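Local coordinates for xylose isomerase domain protein TIM barrel (Planctomyces limnophilus, PDB 3TVA), which binds a magnesium ion in a TIM barrel of the xylose isomerase-like family and is probably an isomerase, at residues Gln153-Glu158 and Pro177-Asn182. Sequence-based numbering, arbitrary orientation.
With MG (magnesium ion), chain C.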
loop_
_atom_site.group_PDB
_atom_site.type_symbol
_atom_site.label_atom_id
_atom_site.label_comp_id
_atom_site.label_asym_id
_atom_site.label_seq_id
_atom_site.Cartn_x
_atom_site.Cartn_y
_atom_site.Cartn_z
ATOM N N GLN A 153 -5.668 7.446 -14.182
ATOM C CA GLN A 153 -5.089 6.746 -13.031
ATOM C C GLN A 153 -6.089 5.870 -12.310
ATOM O O GLN A 153 -7.296 6.098 -12.369
ATOM C CB GLN A 153 -4.559 7.738 -11.986
ATOM C CG GLN A 153 -3.378 8.531 -12.378
ATOM C CD GLN A 153 -3.108 9.677 -11.399
ATOM O OE1 GLN A 153 -3.811 9.850 -10.399
ATOM N NE2 GLN A 153 -2.099 10.470 -11.702
ATOM N N ALA A 154 -5.550 4.901 -11.581
ATOM C CA ALA A 154 -6.327 4.050 -10.692
ATOM C C ALA A 154 -5.991 4.407 -9.239
ATOM O O ALA A 154 -4.893 4.899 -8.944
ATOM C CB ALA A 154 -5.988 2.557 -10.960
ATOM N N VAL A 155 -6.954 4.198 -8.344
ATOM C CA VAL A 155 -6.722 4.304 -6.901
ATOM C C VAL A 155 -6.708 2.898 -6.279
ATOM O O VAL A 155 -7.643 2.111 -6.477
ATOM C CB VAL A 155 -7.818 5.136 -6.222
ATOM C CG1 VAL A 155 -7.592 5.189 -4.716
ATOM C CG2 VAL A 155 -7.861 6.546 -6.823
ATOM N N HIS A 156 -5.641 2.584 -5.548
ATOM C CA HIS A 156 -5.485 1.278 -4.905
ATOM C C HIS A 156 -5.666 1.421 -3.393
ATOM O O HIS A 156 -4.854 2.082 -2.717
ATOM C CB HIS A 156 -4.084 0.711 -5.184
ATOM C CG HIS A 156 -3.783 0.479 -6.634
ATOM N ND1 HIS A 156 -2.586 -0.068 -7.063
ATOM C CD2 HIS A 156 -4.509 0.708 -7.754
ATOM C CE1 HIS A 156 -2.587 -0.148 -8.382
ATOM N NE2 HIS A 156 -3.744 0.315 -8.828
ATOM N N LEU A 157 -6.721 0.814 -2.853
ATOM C CA LEU A 157 -6.954 0.853 -1.408
ATOM C C LEU A 157 -5.997 -0.088 -0.717
ATOM O O LEU A 157 -5.907 -1.268 -1.054
ATOM C CB LEU A 157 -8.393 0.442 -1.064
ATOM C CG LEU A 157 -9.474 1.325 -1.671
ATOM C CD1 LEU A 157 -10.891 0.792 -1.390
ATOM C CD2 LEU A 157 -9.314 2.759 -1.152
ATOM N N GLU A 158 -5.267 0.436 0.251
ATOM C CA GLU A 158 -4.377 -0.377 1.052
ATOM C C GLU A 158 -5.202 -1.242 2.024
ATOM O O GLU A 158 -6.191 -0.770 2.575
ATOM C CB GLU A 158 -3.442 0.552 1.807
ATOM C CG GLU A 158 -2.671 -0.114 2.880
ATOM C CD GLU A 158 -1.534 -0.954 2.347
ATOM O OE1 GLU A 158 -1.290 -1.024 1.125
ATOM O OE2 GLU A 158 -0.890 -1.561 3.191
ATOM N N PRO A 177 -14.613 1.707 -12.178
ATOM C CA PRO A 177 -13.659 0.793 -12.834
ATOM C C PRO A 177 -12.196 1.030 -12.476
ATOM O O PRO A 177 -11.383 0.133 -12.665
ATOM C CB PRO A 177 -13.878 1.059 -14.335
ATOM C CG PRO A 177 -14.368 2.498 -14.377
ATOM C CD PRO A 177 -15.262 2.613 -13.147
ATOM N N ASN A 178 -11.858 2.229 -12.022
ATOM C CA ASN A 178 -10.483 2.547 -11.643
ATOM C C ASN A 178 -10.184 2.358 -10.151
ATOM O O ASN A 178 -9.196 2.883 -9.647
ATOM C CB ASN A 178 -10.017 3.907 -12.178
ATOM C CG ASN A 178 -10.798 5.044 -11.595
ATOM O OD1 ASN A 178 -11.995 4.905 -11.327
ATOM N ND2 ASN A 178 -10.130 6.174 -11.368
ATOM N N LEU A 179 -11.112 1.748 -9.416
ATOM C CA LEU A 179 -10.847 1.425 -8.015
ATOM C C LEU A 179 -10.358 -0.003 -7.823
ATOM O O LEU A 179 -10.985 -0.946 -8.300
ATOM C CB LEU A 179 -12.093 1.656 -7.148
ATOM C CG LEU A 179 -11.957 1.330 -5.652
ATOM C CD1 LEU A 179 -10.915 2.245 -4.985
ATOM C CD2 LEU A 179 -13.318 1.480 -4.944
ATOM N N GLY A 180 -9.302 -0.161 -7.027
ATOM C CA GLY A 180 -8.649 -1.439 -6.845
ATOM C C GLY A 180 -8.013 -1.505 -5.472
ATOM O O GLY A 180 -8.250 -0.650 -4.610
ATOM N N ILE A 181 -7.255 -2.566 -5.250
ATOM C CA ILE A 181 -6.652 -2.844 -3.953
ATOM C C ILE A 181 -5.138 -2.960 -4.072
ATOM O O ILE A 181 -4.631 -3.567 -5.028
ATOM C CB ILE A 181 -7.205 -4.178 -3.410
ATOM C CG1 ILE A 181 -8.677 -4.014 -3.002
ATOM C CG2 ILE A 181 -6.351 -4.712 -2.238
ATOM C CD1 ILE A 181 -9.344 -5.338 -2.681
ATOM N N ASN A 182 -4.416 -2.351 -3.133
ATOM C CA ASN A 182 -3.034 -2.749 -2.891
ATOM C C ASN A 182 -3.051 -3.742 -1.744
ATOM O O ASN A 182 -3.276 -3.364 -0.582
ATOM C CB ASN A 182 -2.145 -1.560 -2.503
ATOM C CG ASN A 182 -0.678 -1.969 -2.352
ATOM O OD1 ASN A 182 0.062 -2.053 -3.341
ATOM N ND2 ASN A 182 -0.258 -2.249 -1.117
HETATM MG MG MG C . 1.515 -1.917 3.094
#
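Val155 and Leu157 are hydrogen-bonded through four backbone bonds to Asn178, Gly180 and Asn182, which flank their parallel partners Leu179 and Ile181, the axes of 154-158 and 179-182 running 42° apart. They are neighbouring staves of the TIM barrel, joined as a beta-alpha-beta unit through helix 164-174. Val155 N gives to Asn178 O and Val155 O takes Gly180 N; two residues on, Leu157 N reaches Gly180 O at 2.8 Å and Leu157 O receives Asn182 N. At the N-terminal end the Asn178 side chain extends the ladder: with CG between its own N and C (chi1 64°), ND2 meets Gln153 O at 3.0 Å, nearly straight and in the plane of both groups, and also bonds Leu145 O on helix 132-149. An alanine in place of Asn178 would probably leave Gln153 O and Leu145 O without this shared donor. On the outward face, Leu179 CD1 packs on Leu157 CG at 3.7 Å. The other face carries His156, Glu158 and Asn182 into the barrel. Ser209 OG bonds His156 ND1 and Asn182 OD1, and Gln39 NE2 also reaches OD1; with ND2 given to Glu158, both ends of the amide are held. Glu158 and Asn182 run side by side: OE1 accepts Asn182 ND2 at 2.8 Å, while Glu158 OE2 binds magnesium at 2.4 Å, joined there by Asp184 OD2, His211 ND1 and Glu259 OE1.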